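Local coordinates for periplasmic binding protein (Agrobacterium tumefaciens str. B6, PDB 5L9G) that binds the opine mannopine in the periplasm and probably delivers it to an ABC transporter for import into the bacterium, at residues Q213-G218 and G228-A233; A65-G70 and A255-A260; A165-L170 and Y178-T183; K294-A299 and E304-M309; P98-K103 and R268-M273. One frame throughout, in Å; residues are numbered along the deposited sequence.

Contact 1. Residues Q213-G218 and G228-A233; sequences QLIKDG and GRVQGA. With MO0 (mannopine), chain C.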
# COMPACT_ATOMS: atom_id res chain seq x y z
N GLN A 213 10.23 11.27 -4.71
CA GLN A 213 11.15 12.12 -5.46
C GLN A 213 10.39 13.21 -6.24
O GLN A 213 10.81 14.37 -6.25
CB GLN A 213 12.06 11.28 -6.41
CG GLN A 213 13.28 12.04 -6.93
CD GLN A 213 14.12 12.58 -5.79
OE1 GLN A 213 14.60 11.83 -4.94
NE2 GLN A 213 14.34 13.87 -5.76
N LEU A 214 9.25 12.84 -6.87
CA LEU A 214 8.40 13.81 -7.58
C LEU A 214 7.99 14.94 -6.62
O LEU A 214 8.03 16.10 -6.99
CB LEU A 214 7.12 13.12 -8.08
CG LEU A 214 7.32 12.18 -9.28
CD1 LEU A 214 6.01 11.39 -9.51
CD2 LEU A 214 7.70 12.96 -10.55
N ILE A 215 7.65 14.57 -5.38
CA ILE A 215 7.23 15.49 -4.31
C ILE A 215 8.42 16.39 -3.89
O ILE A 215 8.31 17.61 -3.90
CB ILE A 215 6.63 14.70 -3.11
CG1 ILE A 215 5.31 14.01 -3.54
CG2 ILE A 215 6.41 15.63 -1.89
CD1 ILE A 215 4.75 12.98 -2.56
N LYS A 216 9.57 15.77 -3.61
CA LYS A 216 10.77 16.53 -3.24
C LYS A 216 11.19 17.53 -4.33
O LYS A 216 11.57 18.65 -4.01
CB LYS A 216 11.92 15.58 -2.91
CG LYS A 216 11.76 14.85 -1.57
CD LYS A 216 12.93 13.89 -1.32
CE LYS A 216 12.79 12.59 -2.07
NZ LYS A 216 13.62 11.50 -1.49
N ASP A 217 11.07 17.15 -5.62
CA ASP A 217 11.48 18.04 -6.71
C ASP A 217 10.38 19.04 -7.11
O ASP A 217 10.63 19.89 -7.97
CB ASP A 217 11.88 17.20 -7.94
CG ASP A 217 13.17 16.43 -7.76
OD1 ASP A 217 14.12 16.99 -7.18
OD2 ASP A 217 13.24 15.30 -8.26
N GLY A 218 9.20 18.91 -6.52
CA GLY A 218 8.04 19.73 -6.86
C GLY A 218 7.63 19.56 -8.32
O GLY A 218 7.17 20.52 -8.95
N GLY A 228 3.32 7.29 4.07
CA GLY A 228 4.71 7.20 4.55
C GLY A 228 5.69 7.83 3.57
O GLY A 228 6.60 8.56 3.98
N ARG A 229 5.45 7.61 2.27
CA ARG A 229 6.29 8.20 1.21
C ARG A 229 6.15 9.73 1.23
O ARG A 229 7.16 10.44 1.13
CB ARG A 229 5.88 7.65 -0.17
CG ARG A 229 5.85 6.11 -0.27
CD ARG A 229 7.20 5.43 0.05
NE ARG A 229 7.10 3.98 -0.19
CZ ARG A 229 8.10 3.21 -0.60
NH1 ARG A 229 9.31 3.74 -0.81
NH2 ARG A 229 7.91 1.92 -0.83
N VAL A 230 4.91 10.21 1.43
CA VAL A 230 4.64 11.67 1.46
C VAL A 230 5.32 12.30 2.67
O VAL A 230 6.01 13.31 2.51
CB VAL A 230 3.13 11.99 1.42
CG1 VAL A 230 2.88 13.50 1.55
CG2 VAL A 230 2.49 11.46 0.13
N GLN A 231 5.07 11.75 3.87
CA GLN A 231 5.66 12.31 5.09
C GLN A 231 7.21 12.31 5.01
O GLN A 231 7.84 13.30 5.42
CB GLN A 231 5.14 11.59 6.35
CG GLN A 231 5.65 12.27 7.65
CD GLN A 231 5.23 13.73 7.80
OE1 GLN A 231 6.05 14.65 7.92
NE2 GLN A 231 3.95 14.00 7.74
N GLY A 232 7.78 11.24 4.47
CA GLY A 232 9.23 11.12 4.27
C GLY A 232 9.77 12.22 3.35
O GLY A 232 10.81 12.82 3.65
N ALA A 233 9.04 12.55 2.27
CA ALA A 233 9.45 13.63 1.36
C ALA A 233 9.39 15.00 2.07
O ALA A 233 10.32 15.78 1.98
CB ALA A 233 8.56 13.64 0.12
OAB MO0 C . 1.11 -6.35 -3.64
CAF MO0 C . 2.19 -5.86 -4.40
CAG MO0 C . 2.39 -4.36 -4.26
OAC MO0 C . 1.62 -3.69 -5.20
CAH MO0 C . 2.24 -3.84 -2.85
OAM MO0 C . 3.06 -4.50 -1.97
CAI MO0 C . 2.38 -2.32 -2.70
OAD MO0 C . 3.66 -1.90 -3.07
CAJ MO0 C . 1.98 -1.85 -1.33
OAE MO0 C . 0.65 -2.21 -1.08
CAK MO0 C . 2.21 -0.35 -1.08
N MO0 C . 2.96 -0.19 0.18
CA MO0 C . 3.03 1.23 0.62
C MO0 C . 4.39 1.80 0.32
O MO0 C . 5.20 1.14 -0.36
CB MO0 C . 2.68 1.40 2.08
CG MO0 C . 3.80 0.99 3.01
CD MO0 C . 3.33 0.68 4.39
OE1 MO0 C . 3.51 1.66 5.37
NE2 MO0 C . 2.82 -0.40 4.72
OXT MO0 C . 4.70 2.98 0.68
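In a helix-strand-helix unit, strand 222-226 links helices 208-216 and 227-235, which pack on each other through Ile-215 and Lys-216 against Val-230 and Ala-233. Both branches of Ile-215 are used. With CG1 beside the backbone N (chi1 -66°), CG2 is turned onto the methyl of Ala-233, CG2 to CB 3.6 Å, while CD1 reaches CG2 of Val-230 at 3.8 Å, the two side chains crossing at about a right angle. Lys-216 adds its aliphatic base, CG lying 3.8 Å from Ala-233 CB; its NZ has a weak, long ion pair with Asp-236. Ile-215, Val-230 and Ala-233 are buried, Thr-225 and Ile-223 of the strand also touching Ile-215, with Lys-216 at the margin.

The first turn of the second helix also belongs to the mannopine pocket. Arg-229, bent at chi2, leads away from the apolar patch and meets the ligand carboxylate with its edge, the carboxylate carbon lying in the guanidinium plane. NE binds mannopine OXT at 2.7 Å and NH2 binds mannopine O at 2.9 Å, nearly straight at 165° and 168°. This two-pronged grip fixes the rotation of the carboxylate. NH2 is held in turn by the backbone O of Gly-29.

Contact 2. Residues A65-G70 and A255-A260; sequences AQVESG and AIVKGA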
# COMPACT_ATOMS: atom_id res chain seq x y z
N ALA A 65 5.29 -14.52 -12.44
CA ALA A 65 6.26 -14.83 -13.51
C ALA A 65 7.33 -15.80 -13.03
O ALA A 65 7.70 -16.70 -13.80
CB ALA A 65 6.91 -13.56 -14.04
N GLN A 66 7.80 -15.66 -11.76
CA GLN A 66 8.79 -16.59 -11.18
C GLN A 66 8.19 -17.99 -11.05
O GLN A 66 8.87 -18.97 -11.36
CB GLN A 66 9.27 -16.10 -9.80
CG GLN A 66 10.24 -14.92 -9.88
CD GLN A 66 11.09 -14.76 -8.64
OE1 GLN A 66 11.10 -15.60 -7.73
NE2 GLN A 66 11.87 -13.70 -8.62
N VAL A 67 6.91 -18.09 -10.62
CA VAL A 67 6.21 -19.37 -10.47
C VAL A 67 6.00 -20.01 -11.86
O VAL A 67 6.31 -21.18 -12.03
CB VAL A 67 4.88 -19.22 -9.66
CG1 VAL A 67 4.10 -20.54 -9.61
CG2 VAL A 67 5.16 -18.73 -8.24
N GLU A 68 5.51 -19.22 -12.84
CA GLU A 68 5.24 -19.63 -14.23
C GLU A 68 6.50 -20.13 -14.94
O GLU A 68 6.43 -21.08 -15.72
CB GLU A 68 4.62 -18.47 -15.03
CG GLU A 68 3.17 -18.16 -14.69
CD GLU A 68 2.59 -16.90 -15.30
OE1 GLU A 68 3.32 -15.89 -15.43
OE2 GLU A 68 1.37 -16.90 -15.61
N SER A 69 7.66 -19.49 -14.67
CA SER A 69 8.95 -19.85 -15.27
C SER A 69 9.50 -21.20 -14.80
O SER A 69 10.22 -21.86 -15.55
CB SER A 69 9.98 -18.75 -15.00
OG SER A 69 10.44 -18.78 -13.66
N GLY A 70 9.17 -21.58 -13.56
CA GLY A 70 9.66 -22.81 -12.95
C GLY A 70 10.93 -22.59 -12.15
O GLY A 70 11.52 -23.54 -11.65
N ALA A 255 3.64 -12.90 2.47
CA ALA A 255 3.23 -14.20 1.93
C ALA A 255 4.51 -14.93 1.53
O ALA A 255 5.55 -14.28 1.33
CB ALA A 255 2.33 -14.00 0.72
N ILE A 256 4.43 -16.26 1.42
CA ILE A 256 5.56 -17.08 0.98
C ILE A 256 5.24 -17.58 -0.42
O ILE A 256 4.13 -18.04 -0.67
CB ILE A 256 5.94 -18.17 2.02
CG1 ILE A 256 6.55 -17.48 3.27
CG2 ILE A 256 6.91 -19.21 1.42
CD1 ILE A 256 6.71 -18.35 4.50
N VAL A 257 6.18 -17.40 -1.36
CA VAL A 257 6.01 -17.77 -2.77
C VAL A 257 5.91 -19.29 -2.92
O VAL A 257 6.68 -20.03 -2.29
CB VAL A 257 7.13 -17.15 -3.66
CG1 VAL A 257 6.87 -17.43 -5.15
CG2 VAL A 257 7.24 -15.64 -3.43
N LYS A 258 4.92 -19.76 -3.71
CA LYS A 258 4.72 -21.19 -4.00
C LYS A 258 6.00 -21.74 -4.62
O LYS A 258 6.47 -21.21 -5.63
CB LYS A 258 3.53 -21.39 -4.95
CG LYS A 258 3.10 -22.85 -5.10
CD LYS A 258 1.82 -23.14 -4.33
CE LYS A 258 1.63 -24.61 -4.06
NZ LYS A 258 0.40 -24.85 -3.26
N GLY A 259 6.57 -22.76 -3.99
CA GLY A 259 7.82 -23.38 -4.43
C GLY A 259 9.05 -22.63 -3.96
O GLY A 259 10.13 -22.83 -4.53
N ALA A 260 8.90 -21.77 -2.91
CA ALA A 260 10.00 -20.99 -2.31
C ALA A 260 11.18 -21.93 -2.02
O ALA A 260 10.97 -22.99 -1.41
CB ALA A 260 9.55 -20.33 -1.02
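Val-67 and Val-257 form the tight part of this contact, meeting methyl to methyl with Val-67 CG2 3.8 Å from Val-257 CG1. The two side chains run past each other in opposite directions. Val-67 holds CG1 anti to its own N (chi1 175°), which leaves CG2 beside the N and facing Val-257. The same CG2 also lies 3.8 Å from the backbone O of Lys-258, so one methyl touches both a side chain and the backbone of the turn. Val-257 is buried, with Val-72 and Ile-77 as further neighbours.

On the solvent side the contact is looser. Lys-258 contributes mainly backbone, and the end of its side chain leads away from the helix. Next to it a type II turn runs from Val-257 to Ala-260, closed by Ala-260 N to Val-257 O at 2.9 Å, with Gly-259 at positive phi. Gln-66 stays at the margin; its OE1 accepts from the backbone N atoms of both Thr-73 and Trp-74, tying the helix to the loop that follows.

Helix 61-69 packs on the turn at Val-257 and Lys-258 while connecting parallel strands 52-56 and 76-80, which both pair with strand 23-27 and so are not adjacent, typical of a beta-alpha-beta crossover.

Contact 3. Residues A165-L170 and Y178-T183; sequences AAALAL and YEFLST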
# COMPACT_ATOMS: atom_id res chain seq x y z
N ALA A 165 -10.77 6.04 -6.04
CA ALA A 165 -10.59 7.51 -6.04
C ALA A 165 -11.58 8.14 -7.01
O ALA A 165 -12.23 9.12 -6.66
CB ALA A 165 -9.15 7.87 -6.43
N ALA A 166 -11.74 7.55 -8.20
CA ALA A 166 -12.68 8.01 -9.22
C ALA A 166 -14.13 7.90 -8.73
O ALA A 166 -14.89 8.85 -8.93
CB ALA A 166 -12.48 7.24 -10.51
N ALA A 167 -14.48 6.77 -8.06
CA ALA A 167 -15.83 6.57 -7.49
C ALA A 167 -16.12 7.70 -6.48
O ALA A 167 -17.17 8.33 -6.57
CB ALA A 167 -15.93 5.22 -6.81
N LEU A 168 -15.13 8.02 -5.59
CA LEU A 168 -15.25 9.12 -4.62
C LEU A 168 -15.41 10.47 -5.31
O LEU A 168 -16.27 11.24 -4.90
CB LEU A 168 -14.03 9.14 -3.67
CG LEU A 168 -13.99 8.02 -2.64
CD1 LEU A 168 -12.62 7.93 -2.02
CD2 LEU A 168 -15.09 8.21 -1.57
N ALA A 169 -14.61 10.76 -6.37
CA ALA A 169 -14.70 12.01 -7.14
C ALA A 169 -16.09 12.23 -7.73
O ALA A 169 -16.51 13.37 -7.86
CB ALA A 169 -13.68 12.01 -8.26
N LEU A 170 -16.77 11.12 -8.12
CA LEU A 170 -18.12 11.13 -8.70
C LEU A 170 -19.22 11.47 -7.66
O LEU A 170 -20.38 11.63 -8.03
CB LEU A 170 -18.40 9.77 -9.37
CG LEU A 170 -17.67 9.49 -10.70
CD1 LEU A 170 -17.80 8.03 -11.08
CD2 LEU A 170 -18.22 10.36 -11.84
N TYR A 178 -17.70 0.64 -2.49
CA TYR A 178 -17.75 -0.70 -3.07
C TYR A 178 -19.15 -1.14 -3.44
O TYR A 178 -19.27 -2.04 -4.27
CB TYR A 178 -17.02 -1.69 -2.18
CG TYR A 178 -15.54 -1.38 -2.11
CD1 TYR A 178 -14.70 -1.62 -3.19
CD2 TYR A 178 -14.99 -0.78 -0.98
CE1 TYR A 178 -13.33 -1.34 -3.13
CE2 TYR A 178 -13.62 -0.53 -0.89
CZ TYR A 178 -12.79 -0.81 -1.97
OH TYR A 178 -11.44 -0.55 -1.89
N GLU A 179 -20.19 -0.48 -2.91
CA GLU A 179 -21.56 -0.73 -3.32
C GLU A 179 -21.70 -0.13 -4.73
O GLU A 179 -22.28 -0.76 -5.60
CB GLU A 179 -22.54 -0.05 -2.34
CG GLU A 179 -22.71 -0.80 -1.03
CD GLU A 179 -23.74 -0.20 -0.10
OE1 GLU A 179 -24.84 0.17 -0.58
OE2 GLU A 179 -23.44 -0.08 1.11
N PHE A 180 -21.11 1.06 -4.95
CA PHE A 180 -21.11 1.75 -6.24
C PHE A 180 -20.36 0.92 -7.28
O PHE A 180 -20.85 0.77 -8.40
CB PHE A 180 -20.48 3.15 -6.12
CG PHE A 180 -20.39 3.92 -7.42
CD1 PHE A 180 -21.52 4.52 -7.97
CD2 PHE A 180 -19.19 4.03 -8.11
CE1 PHE A 180 -21.44 5.23 -9.17
CE2 PHE A 180 -19.12 4.73 -9.32
CZ PHE A 180 -20.24 5.33 -9.84
N LEU A 181 -19.17 0.38 -6.90
CA LEU A 181 -18.33 -0.43 -7.79
C LEU A 181 -18.82 -1.89 -7.92
O LEU A 181 -18.22 -2.66 -8.68
CB LEU A 181 -16.88 -0.40 -7.31
CG LEU A 181 -16.12 0.94 -7.39
CD1 LEU A 181 -14.74 0.81 -6.78
CD2 LEU A 181 -16.04 1.47 -8.83
N SER A 182 -19.90 -2.27 -7.19
CA SER A 182 -20.46 -3.63 -7.23
C SER A 182 -21.19 -3.91 -8.56
O SER A 182 -21.39 -5.07 -8.92
CB SER A 182 -21.39 -3.88 -6.04
OG SER A 182 -22.68 -3.31 -6.20
N THR A 183 -21.60 -2.83 -9.28
CA THR A 183 -22.31 -2.94 -10.57
C THR A 183 -21.39 -2.59 -11.75
O THR A 183 -20.39 -1.90 -11.56
CB THR A 183 -23.58 -2.03 -10.60
OG1 THR A 183 -23.19 -0.67 -10.73
CG2 THR A 183 -24.50 -2.22 -9.39
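Phe-180 meets Ala-167 and Leu-170 obliquely with the CD2, CE2 and CZ atoms of its ring. Ala-167 CB sits 3.7 Å from CD2, near the root of the ring, and Leu-170 CD1 reaches CZ at its far end, at 3.8 Å. CE2 between them is shared, 4.0 Å from Leu-170 CD1 and 4.1 Å from Ala-167 CB. The ring gets there because CG of Phe-180 stands anti to the backbone N (chi1 178°), which sends it out from its helix across to helix 162-169. Leu-170 comes in crosswise, at about a right angle to the Phe-180 side chain. Leu-181 closes the inner side more loosely, its CD2 lying 4.3 Å from the same Ala-167 methyl.

The pair belongs to a helical excursion between parallel strands 153-156 and 201-205, an enlarged beta-alpha-beta crossover in which helices 162-169, 177-180 and 184-197 follow one another. The packing grades from inside to outside: Ala-167 and Leu-181 are buried, Phe-180 is partly exposed and Leu-170 lies at the surface. Helix 184-197 touches both segments, with Leu-194 against Ala-166 and Ala-190 against Leu-181.

From Phe-180 to Thr-183 the chain makes a type I turn. Ser-182 OG binds Glu-179 O at 2.6 Å, the donor tilted 20° from the carbonyl plane. Thr-183 then stands at the N-cap of helix 184-197, its OG1 bonded to Gly-186 N, and Arg-187 NH1 donates to the backbone O of Leu-181.

Contact 4. Residues K294-A299 and E304-M309; sequences KAYDLA and EKMATM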
# COMPACT_ATOMS: atom_id res chain seq x y z
N LYS A 294 -0.49 -5.74 19.99
CA LYS A 294 0.40 -5.81 21.14
C LYS A 294 1.58 -4.82 21.04
O LYS A 294 2.09 -4.40 22.08
CB LYS A 294 0.90 -7.24 21.38
CG LYS A 294 -0.19 -8.23 21.78
CD LYS A 294 0.32 -9.68 21.75
CE LYS A 294 0.97 -10.13 23.04
NZ LYS A 294 1.44 -11.54 22.96
N ALA A 295 1.99 -4.41 19.82
CA ALA A 295 3.08 -3.44 19.62
C ALA A 295 2.78 -2.06 20.25
O ALA A 295 3.69 -1.41 20.75
CB ALA A 295 3.40 -3.29 18.14
N TYR A 296 1.50 -1.65 20.24
CA TYR A 296 1.03 -0.38 20.81
C TYR A 296 1.24 -0.31 22.32
O TYR A 296 1.64 0.74 22.83
CB TYR A 296 -0.43 -0.12 20.43
CG TYR A 296 -0.60 0.16 18.95
CD1 TYR A 296 -0.80 -0.88 18.05
CD2 TYR A 296 -0.51 1.45 18.45
CE1 TYR A 296 -0.91 -0.64 16.68
CE2 TYR A 296 -0.62 1.70 17.08
CZ TYR A 296 -0.81 0.65 16.20
OH TYR A 296 -0.92 0.90 14.86
N ASP A 297 1.00 -1.44 23.03
CA ASP A 297 1.17 -1.57 24.48
C ASP A 297 2.66 -1.44 24.85
O ASP A 297 2.97 -0.86 25.88
CB ASP A 297 0.62 -2.93 24.98
CG ASP A 297 -0.75 -3.37 24.46
OD1 ASP A 297 -1.44 -2.55 23.81
OD2 ASP A 297 -1.13 -4.54 24.71
N LEU A 298 3.56 -1.97 23.98
CA LEU A 298 5.01 -1.94 24.20
C LEU A 298 5.66 -0.59 23.89
O LEU A 298 6.54 -0.16 24.64
CB LEU A 298 5.73 -3.04 23.40
CG LEU A 298 5.42 -4.51 23.73
CD1 LEU A 298 6.07 -5.42 22.71
CD2 LEU A 298 5.91 -4.90 25.13
N ALA A 299 5.27 0.05 22.77
CA ALA A 299 5.87 1.30 22.31
C ALA A 299 5.32 2.58 22.94
O ALA A 299 6.06 3.56 23.04
CB ALA A 299 5.79 1.39 20.80
N GLU A 304 1.24 12.86 18.92
CA GLU A 304 1.86 13.47 17.73
C GLU A 304 2.24 12.35 16.75
O GLU A 304 2.01 12.50 15.54
CB GLU A 304 3.09 14.28 18.16
CG GLU A 304 3.64 15.23 17.11
CD GLU A 304 4.96 15.87 17.50
OE1 GLU A 304 5.67 16.33 16.58
OE2 GLU A 304 5.28 15.92 18.72
N LYS A 305 2.82 11.24 17.27
CA LYS A 305 3.21 10.05 16.50
C LYS A 305 1.97 9.36 15.92
O LYS A 305 1.98 8.99 14.74
CB LYS A 305 4.01 9.07 17.38
CG LYS A 305 4.83 8.06 16.58
CD LYS A 305 6.27 8.52 16.46
CE LYS A 305 6.96 7.87 15.29
NZ LYS A 305 8.43 7.83 15.47
N MET A 306 0.91 9.21 16.73
CA MET A 306 -0.36 8.60 16.31
C MET A 306 -1.04 9.38 15.17
O MET A 306 -1.60 8.76 14.27
CB MET A 306 -1.32 8.46 17.50
CG MET A 306 -0.85 7.47 18.56
SD MET A 306 -1.23 5.74 18.17
CE MET A 306 -0.98 4.98 19.77
N ALA A 307 -0.94 10.73 15.17
CA ALA A 307 -1.55 11.61 14.17
C ALA A 307 -1.13 11.31 12.73
O ALA A 307 -1.91 11.56 11.81
CB ALA A 307 -1.26 13.07 14.51
N THR A 308 0.08 10.77 12.53
CA THR A 308 0.61 10.40 11.22
C THR A 308 0.18 8.97 10.83
O THR A 308 0.39 8.56 9.69
CB THR A 308 2.15 10.50 11.23
OG1 THR A 308 2.67 9.58 12.20
CG2 THR A 308 2.65 11.91 11.52
N MET A 309 -0.35 8.20 11.80
CA MET A 309 -0.75 6.81 11.59
C MET A 309 -2.09 6.67 10.91
O MET A 309 -3.10 7.24 11.37
CB MET A 309 -0.70 5.99 12.89
CG MET A 309 0.69 5.82 13.42
SD MET A 309 0.75 4.74 14.84
CE MET A 309 2.49 4.64 15.09
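The shortest polar bond within the two segments, Thr-308 OG1 to Lys-305 O at 2.7 Å, lies in the turn between Met-306 and Met-309, which both reach the ring of Tyr-296. Its donor is tilted 22° from the carbonyl plane. Just beyond it, Met-309 N bonds to Met-306 O, and Asn-315 ND2 holds the backbone O atoms of both Ala-307 and Met-309.

Both methionines approach the CD2-CE2 edge of Tyr-296, near the ring plane, but they present different atoms. Met-306 touches with its methyl, CE lying 3.8 Å from Tyr-296 CD2; its chain is bent at chi2 (-82°) and crosses the tyrosine obliquely. Met-309 is extended beyond CG and runs past Tyr-296 in the opposite direction, putting its SD 4.0 Å from CE2 and 4.2 Å from OH. Measured to the ring centroid, the sulfurs are almost equally far, 5.4 Å for Met-306 SD and 5.3 Å for Met-309 SD.

The phenol oxygen is hydrogen-bonded to the backbone O of Pro-290, which helps fix where the ring end lies, and the Tyr-301 ring meets Tyr-296 steeply. Met-309 is buried against Ala-289 and Pro-283, whereas Met-306 is partly exposed. Short helix 294-299 is therefore joined to helix 303-307, and to Met-309 beyond it, through side-chain ends, the backbones well apart, by a pair of edge-on Met-aromatic contacts.

Contact 5. Residues P98-K103 and R268-M273; sequences PDIVNK and RFLKEM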
# COMPACT_ATOMS: atom_id res chain seq x y z
N PRO A 98 -0.37 -23.39 10.48
CA PRO A 98 -1.60 -22.99 11.19
C PRO A 98 -1.50 -21.84 12.20
O PRO A 98 -2.30 -20.90 12.11
CB PRO A 98 -2.05 -24.28 11.87
CG PRO A 98 -1.53 -25.36 11.02
CD PRO A 98 -0.23 -24.86 10.47
N ASP A 99 -0.58 -21.92 13.18
CA ASP A 99 -0.52 -20.89 14.22
C ASP A 99 0.68 -19.93 14.06
O ASP A 99 1.34 -19.60 15.05
CB ASP A 99 -0.57 -21.53 15.63
CG ASP A 99 -1.89 -22.22 15.99
OD1 ASP A 99 -2.96 -21.73 15.55
OD2 ASP A 99 -1.86 -23.21 16.76
N ILE A 100 0.93 -19.46 12.82
CA ILE A 100 2.03 -18.53 12.49
C ILE A 100 1.91 -17.22 13.32
O ILE A 100 2.93 -16.66 13.73
CB ILE A 100 2.17 -18.33 10.95
CG1 ILE A 100 3.48 -17.58 10.59
CG2 ILE A 100 0.93 -17.68 10.32
CD1 ILE A 100 4.17 -18.05 9.32
N VAL A 101 0.68 -16.79 13.59
CA VAL A 101 0.32 -15.68 14.47
C VAL A 101 -0.98 -16.08 15.17
O VAL A 101 -1.67 -16.99 14.72
CB VAL A 101 0.16 -14.29 13.77
CG1 VAL A 101 1.49 -13.78 13.23
CG2 VAL A 101 -0.92 -14.31 12.70
N ASN A 102 -1.32 -15.36 16.23
CA ASN A 102 -2.59 -15.46 16.93
C ASN A 102 -3.42 -14.35 16.27
O ASN A 102 -3.10 -13.16 16.41
CB ASN A 102 -2.38 -15.21 18.44
CG ASN A 102 -3.64 -15.20 19.29
OD1 ASN A 102 -4.77 -15.29 18.81
ND2 ASN A 102 -3.45 -15.08 20.60
N LYS A 103 -4.46 -14.73 15.49
CA LYS A 103 -5.32 -13.78 14.75
C LYS A 103 -5.95 -12.68 15.64
O LYS A 103 -6.17 -11.57 15.15
CB LYS A 103 -6.39 -14.52 13.93
CG LYS A 103 -5.81 -15.32 12.76
CD LYS A 103 -6.90 -15.85 11.85
CE LYS A 103 -6.34 -16.67 10.71
NZ LYS A 103 -7.36 -16.93 9.67
N ARG A 268 9.69 -19.77 9.59
CA ARG A 268 10.23 -19.44 10.91
C ARG A 268 10.53 -17.94 10.99
O ARG A 268 10.24 -17.30 12.00
CB ARG A 268 11.54 -20.21 11.21
CG ARG A 268 11.42 -21.71 11.32
CD ARG A 268 12.54 -22.31 12.17
NE ARG A 268 13.88 -21.98 11.68
CZ ARG A 268 14.82 -21.37 12.39
NH1 ARG A 268 14.58 -21.00 13.64
NH2 ARG A 268 16.01 -21.13 11.86
N PHE A 269 11.10 -17.39 9.91
CA PHE A 269 11.49 -15.98 9.80
C PHE A 269 10.25 -15.07 9.86
O PHE A 269 10.20 -14.13 10.66
CB PHE A 269 12.31 -15.77 8.51
CG PHE A 269 13.03 -14.44 8.35
CD1 PHE A 269 13.41 -13.69 9.46
CD2 PHE A 269 13.40 -14.00 7.09
CE1 PHE A 269 14.11 -12.48 9.30
CE2 PHE A 269 14.09 -12.79 6.93
CZ PHE A 269 14.44 -12.04 8.04
N LEU A 270 9.20 -15.43 9.09
CA LEU A 270 7.92 -14.71 9.08
C LEU A 270 7.24 -14.76 10.45
O LEU A 270 6.73 -13.74 10.89
CB LEU A 270 7.00 -15.24 7.97
CG LEU A 270 5.58 -14.63 7.89
CD1 LEU A 270 5.63 -13.11 7.80
CD2 LEU A 270 4.79 -15.23 6.77
N LYS A 271 7.26 -15.93 11.14
CA LYS A 271 6.65 -16.06 12.48
C LYS A 271 7.38 -15.11 13.45
O LYS A 271 6.73 -14.31 14.14
CB LYS A 271 6.73 -17.52 12.98
CG LYS A 271 6.02 -17.75 14.31
CD LYS A 271 5.86 -19.25 14.65
CE LYS A 271 5.00 -19.43 15.88
NZ LYS A 271 4.33 -20.76 15.90
N GLU A 272 8.72 -15.14 13.44
CA GLU A 272 9.53 -14.29 14.30
C GLU A 272 9.30 -12.79 14.04
O GLU A 272 8.98 -12.07 14.98
CB GLU A 272 11.03 -14.65 14.17
CG GLU A 272 11.94 -14.03 15.23
CD GLU A 272 11.72 -14.45 16.67
OE1 GLU A 272 11.16 -15.54 16.91
OE2 GLU A 272 12.16 -13.71 17.58
N MET A 273 9.43 -12.32 12.78
CA MET A 273 9.29 -10.89 12.45
C MET A 273 7.88 -10.30 12.72
O MET A 273 7.75 -9.08 12.82
CB MET A 273 9.74 -10.59 11.01
CG MET A 273 8.74 -11.00 9.93
SD MET A 273 9.30 -10.55 8.27
CE MET A 273 10.70 -11.68 8.07
O HOH W 1 4.18 -14.56 15.53
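Ile-100 meets two consecutive residues of helix 263-273 in two different ways: it crosses Leu-270 at about a right angle and slides past Lys-271 in the opposite direction. Its CG1 branch does the touching. Set anti to the backbone N (chi1 -169°), this branch brings its end up to the helix, so that CD1 ends 3.9 Å from Leu-270 CD2. Halfway out, CG1 lies 4.0 Å from Lys-271 CB, alongside the base of the lysine.

Lys-271 is stretched out from CG to NZ and follows the loop backbone. Its CG is 3.3 Å from Ile-100 O, and its NZ ends near the preceding carbonyl, making a weak hydrogen bond to Asp-99 O at 3.3 Å. The Asp-99 carboxylate stays apart, OD2 being 6.7 Å from Lys-271 NZ; the opposite charges may attract one another at that range, but they form no salt bridge.

A water spans the two backbones. It donates to Ile-100 O at 3.0 Å and to Lys-271 O at 2.9 Å, joining the irregular loop to a helical carbonyl. The contact thus has an apolar inner side, where Ile-100 and Leu-270 are buried, and a polar outer side formed by Lys-271 and Asp-99.

Ile-100 and Val-101 also touch Val-116 of strand 115-128, and Leu-270 touches Tyr-254 of strand 240-256. Helix 30-48 packs against other residues of helix 263-273, Ala-45 meeting Phe-269 and Trp-41 meeting Met-273.

In the fold
Mannopine gives the contacts a common reference. Contact 1 supplies Arg-229 to the pocket directly. The side chains of Met-309 in contact 4, Val-257 in contact 2 and Leu-270 in contact 5 lie about 9, 11 and 13 Å from the ligand. Contacts 2 and 5 are close neighbours, nearest atoms about 4 Å apart; strand 240-256 leads on to helix 263-273, and their segments alternate along the chain. The nearest atoms of contacts 4 and 1 are about 5 Å apart, those of contacts 4 and 5 about 6 Å. Contact 3 stands apart, at least about 14 Å from the nearest atoms of any other. Contacts 1 and 5 lie on opposite sides of the chain's centre.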